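Local coordinates for protein glutathione S-transferase delta (Bombyx mori, PDB 3VK9) that probably conjugates glutathione to electrophilic compounds, working as a homodimeric delta-class glutathione transferase, at residues Arg92-Val95 with Asp96-Tyr100; Asp112-Tyr115 with Pro116-Phe119. All coordinates share one frame; numbering follows the deposited sequence.

Interaction 1: Arg92-Val95 with Asp96-Tyr100; sequences RALV and DQRLY
The amide N of Q97 reaches the carbonyl O of A93 at 2.8 Å, one of four consecutive i to i+4 bonds that make this part of helix 89-119 a regular alpha helix in the all-helical domain of the glutathione transferase fold. The neighbouring bond from D96 N to R92 O is nearly straight, with an N-H...O angle of 176°. The side chains over these turns show that opposite charges four residues apart need not pair. R92 and D96 meet where CG of the arginine lies 3.6 Å from OD2 of the aspartate, yet R92 NE stays 5.6 Å from that oxygen. Both polar ends turn to the preceding loop: D96 OD1 to the hydroxyl of Y85, and R92 NE and NH2 to the carbonyls of P86 and Y85. Two residues along from R92, L94 lays CD1 over the centre of the R98 guanidinium, 3.7 Å above its plane. With chi2 at -60° the R98 chain folds back toward L94, while its NE bonds the carbonyl O of V149 and its charge meets the ring of F142. Replacing R98 with an alanine would probably leave V149 O without this donor and L94 CD1 without the flat group beneath it. On the side facing helices 67-78 and 156-167, V95 CG1 packs against L99 CD1 at 4.2 Å.

Interaction 2: Asp112-Tyr115 with Pro116-Phe119; sequences DYFY and PQVF
Chi1 of Q117 at -50° sets CG beside its own backbone N, and the extended chain beyond carries NE2 back one turn to the carbonyl O of Y113. This is a proline kink within helix 89-119: P116 has no N-H to give to D112 O, and Q117 N makes no i to i+4 bond to Y113 O. The Q117 side chain therefore takes up the acceptor that its backbone does not, with NE2 2.9 Å from Y113 O and an N-H...O angle of 171°. The nitrogen approaches from above the carbonyl plane, while the oxygen lies in the plane of the amide. The same NE2 sits over the Y113 ring centre, 3.3 Å above its face, with amide and ring planes 73° apart. Y113 is fixed at its far end, where its hydroxyl bonds D172 and N129. Around the kink, Q117 N makes only a weak bond to F114 O; V118 N then restores the i to i+4 pattern to that oxygen at 3.1 Å. V118 also contributes a CH-pi contact, its CG2 standing over the F114 face 3.6 Å from the centroid. Helix 195-213 lies against this side, V210 touching F114 and M213 touching V118. Beyond, the Y115 and F119 side chains run side by side with oblique rings, meeting where Y115 CD1 comes 3.7 Å from F119 CE1.

In the fold
Interactions 1 and 2 belong to the same long helix, 89-119, their centres 27 Å apart and their atoms not touching. Interaction 1, near its start, is buried: helices 67-78 and 156-167 pack on it, and the second subunit adds its own Y100, stacked on Y100 of this chain across the dimer interface. Its arginines reach out to loop carbonyls. Interaction 2, at the far end, is only partly buried and untouched by the other subunit; aromatic rings dominate there, against helices 126-142 and 195-213. The backbone ladder is regular in interaction 1 and broken by a proline in interaction 2, where a side-chain amide stands in for one missing N-H.

Interaction 1: Arg92-Val95 with Asp96-Tyr100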
loop_
_atom_site.group_PDB
_atom_site.type_symbol
_atom_site.label_atom_id
_atom_site.label_comp_id
_atom_site.label_asym_id
_atom_site.label_seq_id
_atom_site.Cartn_x
_atom_site.Cartn_y
_atom_site.Cartn_z
ATOM N N ARG A 92 -15.123 -5.985 1.993
ATOM C CA ARG A 92 -14.044 -5.591 1.085
ATOM C C ARG A 92 -13.014 -4.696 1.779
ATOM O O ARG A 92 -11.812 -4.811 1.542
ATOM C CB ARG A 92 -14.590 -4.864 -0.158
ATOM C CG ARG A 92 -13.490 -4.438 -1.114
ATOM C CD ARG A 92 -14.004 -4.259 -2.532
ATOM N NE ARG A 92 -14.533 -5.494 -3.111
ATOM C CZ ARG A 92 -14.733 -5.662 -4.416
ATOM N NH1 ARG A 92 -14.431 -4.688 -5.262
ATOM N NH2 ARG A 92 -15.208 -6.800 -4.883
ATOM N N ALA A 93 -13.499 -3.785 2.611
ATOM C CA ALA A 93 -12.631 -2.875 3.348
ATOM C C ALA A 93 -11.637 -3.653 4.221
ATOM O O ALA A 93 -10.487 -3.259 4.368
ATOM C CB ALA A 93 -13.470 -1.935 4.199
ATOM N N LEU A 94 -12.077 -4.766 4.800
ATOM C CA LEU A 94 -11.162 -5.558 5.617
ATOM C C LEU A 94 -10.039 -6.169 4.770
ATOM O O LEU A 94 -8.877 -6.215 5.197
ATOM C CB LEU A 94 -11.916 -6.655 6.378
ATOM C CG LEU A 94 -11.050 -7.483 7.324
ATOM C CD1 LEU A 94 -10.340 -6.548 8.301
ATOM C CD2 LEU A 94 -11.901 -8.532 8.066
ATOM N N VAL A 95 -10.390 -6.662 3.585
ATOM C CA VAL A 95 -9.391 -7.198 2.669
ATOM C C VAL A 95 -8.423 -6.082 2.255
ATOM O O VAL A 95 -7.207 -6.214 2.366
ATOM C CB VAL A 95 -10.025 -7.813 1.390
ATOM C CG1 VAL A 95 -8.918 -8.264 0.429
ATOM C CG2 VAL A 95 -10.957 -8.961 1.720
ATOM N N ASP A 96 -8.964 -4.974 1.778
ATOM C CA ASP A 96 -8.125 -3.818 1.439
ATOM C C ASP A 96 -7.211 -3.402 2.611
ATOM O O ASP A 96 -6.013 -3.161 2.424
ATOM C CB ASP A 96 -8.990 -2.614 0.988
ATOM C CG ASP A 96 -9.645 -2.835 -0.372
ATOM O OD1 ASP A 96 -9.079 -3.563 -1.211
ATOM O OD2 ASP A 96 -10.721 -2.260 -0.614
ATOM N N GLN A 97 -7.779 -3.293 3.813
ATOM C CA GLN A 97 -6.965 -2.948 4.979
ATOM C C GLN A 97 -5.771 -3.882 5.103
ATOM O O GLN A 97 -4.640 -3.428 5.294
ATOM C CB GLN A 97 -7.757 -2.986 6.295
ATOM C CG GLN A 97 -6.829 -2.868 7.488
ATOM C CD GLN A 97 -7.546 -2.661 8.791
ATOM O OE1 GLN A 97 -8.769 -2.556 8.831
ATOM N NE2 GLN A 97 -6.790 -2.609 9.872
ATOM N N ARG A 98 -6.020 -5.184 4.991
ATOM C CA ARG A 98 -4.937 -6.156 5.147
ATOM C C ARG A 98 -3.904 -6.006 4.027
ATOM O O ARG A 98 -2.713 -6.203 4.258
ATOM C CB ARG A 98 -5.461 -7.604 5.217
ATOM C CG ARG A 98 -6.412 -7.881 6.379
ATOM C CD ARG A 98 -5.763 -7.630 7.737
ATOM N NE ARG A 98 -6.606 -8.137 8.814
ATOM C CZ ARG A 98 -7.057 -7.406 9.824
ATOM N NH1 ARG A 98 -6.720 -6.133 9.935
ATOM N NH2 ARG A 98 -7.833 -7.961 10.739
ATOM N N LEU A 99 -4.358 -5.658 2.820
ATOM C CA LEU A 99 -3.429 -5.419 1.713
ATOM C C LEU A 99 -2.493 -4.235 1.999
ATOM O O LEU A 99 -1.290 -4.322 1.754
ATOM C CB LEU A 99 -4.173 -5.249 0.378
ATOM C CG LEU A 99 -4.827 -6.521 -0.198
ATOM C CD1 LEU A 99 -5.738 -6.182 -1.393
ATOM C CD2 LEU A 99 -3.771 -7.570 -0.566
ATOM N N TYR A 100 -3.043 -3.145 2.539
ATOM C CA TYR A 100 -2.228 -1.990 2.905
ATOM C C TYR A 100 -1.299 -2.270 4.092
ATOM O O TYR A 100 -0.168 -1.782 4.135
ATOM C CB TYR A 100 -3.099 -0.751 3.109
ATOM C CG TYR A 100 -3.595 -0.250 1.787
ATOM C CD1 TYR A 100 -2.727 0.426 0.928
ATOM C CD2 TYR A 100 -4.902 -0.499 1.359
ATOM C CE1 TYR A 100 -3.136 0.876 -0.294
ATOM C CE2 TYR A 100 -5.330 -0.048 0.106
ATOM C CZ TYR A 100 -4.431 0.640 -0.705
ATOM O OH TYR A 100 -4.785 1.101 -1.940
#

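Interaction 2: Asp112-Tyr115 with Pro116-Phe119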
loop_
_atom_site.group_PDB
_atom_site.type_symbol
_atom_site.label_atom_id
_atom_site.label_comp_id
_atom_site.label_asym_id
_atom_site.label_seq_id
_atom_site.Cartn_x
_atom_site.Cartn_y
_atom_site.Cartn_z
ATOM N N ASP A 112 13.053 -3.661 4.914
ATOM C CA ASP A 112 14.005 -2.759 5.584
ATOM C C ASP A 112 15.042 -3.514 6.399
ATOM O O ASP A 112 16.217 -3.123 6.479
ATOM C CB ASP A 112 13.283 -1.747 6.483
ATOM C CG ASP A 112 12.561 -0.668 5.687
ATOM O OD1 ASP A 112 12.795 -0.572 4.460
ATOM O OD2 ASP A 112 11.761 0.083 6.289
ATOM N N TYR A 113 14.597 -4.606 7.004
ATOM C CA TYR A 113 15.444 -5.403 7.870
ATOM C C TYR A 113 16.399 -6.290 7.078
ATOM O O TYR A 113 17.594 -6.375 7.386
ATOM C CB TYR A 113 14.560 -6.291 8.759
ATOM C CG TYR A 113 15.343 -7.317 9.533
ATOM C CD1 TYR A 113 16.258 -6.923 10.503
ATOM C CD2 TYR A 113 15.163 -8.681 9.305
ATOM C CE1 TYR A 113 16.983 -7.851 11.223
ATOM C CE2 TYR A 113 15.884 -9.622 10.031
ATOM C CZ TYR A 113 16.790 -9.199 10.987
ATOM O OH TYR A 113 17.521 -10.117 11.721
ATOM N N PHE A 114 15.852 -6.940 6.051
ATOM C CA PHE A 114 16.522 -8.050 5.367
ATOM C C PHE A 114 17.395 -7.686 4.161
ATOM O O PHE A 114 18.491 -8.216 4.012
ATOM C CB PHE A 114 15.482 -9.097 4.957
ATOM C CG PHE A 114 16.069 -10.441 4.608
ATOM C CD1 PHE A 114 17.005 -11.032 5.427
ATOM C CD2 PHE A 114 15.671 -11.115 3.463
ATOM C CE1 PHE A 114 17.542 -12.275 5.109
ATOM C CE2 PHE A 114 16.197 -12.356 3.145
ATOM C CZ PHE A 114 17.131 -12.932 3.965
ATOM N N TYR A 115 16.909 -6.804 3.291
ATOM C CA TYR A 115 17.590 -6.571 2.018
ATOM C C TYR A 115 18.911 -5.802 2.127
ATOM O O TYR A 115 19.805 -5.999 1.307
ATOM C CB TYR A 115 16.642 -5.949 0.987
ATOM C CG TYR A 115 15.531 -6.892 0.547
ATOM C CD1 TYR A 115 15.767 -8.253 0.383
ATOM C CD2 TYR A 115 14.251 -6.425 0.303
ATOM C CE1 TYR A 115 14.753 -9.119 -0.019
ATOM C CE2 TYR A 115 13.233 -7.281 -0.101
ATOM C CZ TYR A 115 13.489 -8.627 -0.256
ATOM O OH TYR A 115 12.476 -9.479 -0.654
ATOM N N PRO A 116 19.043 -4.928 3.136
ATOM C CA PRO A 116 20.378 -4.390 3.410
ATOM C C PRO A 116 21.387 -5.498 3.727
ATOM O O PRO A 116 22.548 -5.385 3.333
ATOM C CB PRO A 116 20.156 -3.517 4.647
ATOM C CG PRO A 116 18.735 -3.068 4.525
ATOM C CD PRO A 116 17.997 -4.234 3.912
ATOM N N GLN A 117 20.960 -6.548 4.427
ATOM C CA GLN A 117 21.875 -7.640 4.763
ATOM C C GLN A 117 22.241 -8.468 3.535
ATOM O O GLN A 117 23.382 -8.909 3.382
ATOM C CB GLN A 117 21.260 -8.556 5.815
ATOM C CG GLN A 117 20.702 -7.846 7.030
ATOM C CD GLN A 117 20.170 -8.842 8.041
ATOM O OE1 GLN A 117 20.890 -9.752 8.455
ATOM N NE2 GLN A 117 18.900 -8.697 8.421
ATOM N N VAL A 118 21.271 -8.677 2.660
ATOM C CA VAL A 118 21.468 -9.531 1.495
ATOM C C VAL A 118 22.223 -8.827 0.366
ATOM O O VAL A 118 23.108 -9.417 -0.256
ATOM C CB VAL A 118 20.121 -10.040 0.952
ATOM C CG1 VAL A 118 20.342 -11.018 -0.191
ATOM C CG2 VAL A 118 19.315 -10.692 2.074
ATOM N N PHE A 119 21.872 -7.571 0.103
ATOM C CA PHE A 119 22.415 -6.870 -1.056
ATOM C C PHE A 119 23.415 -5.763 -0.738
ATOM O O PHE A 119 23.955 -5.140 -1.654
ATOM C CB PHE A 119 21.288 -6.306 -1.916
ATOM C CG PHE A 119 20.362 -7.350 -2.441
ATOM C CD1 PHE A 119 19.115 -7.537 -1.868
ATOM C CD2 PHE A 119 20.746 -8.161 -3.496
ATOM C CE1 PHE A 119 18.265 -8.506 -2.346
ATOM C CE2 PHE A 119 19.898 -9.132 -3.984
ATOM C CZ PHE A 119 18.659 -9.308 -3.411
#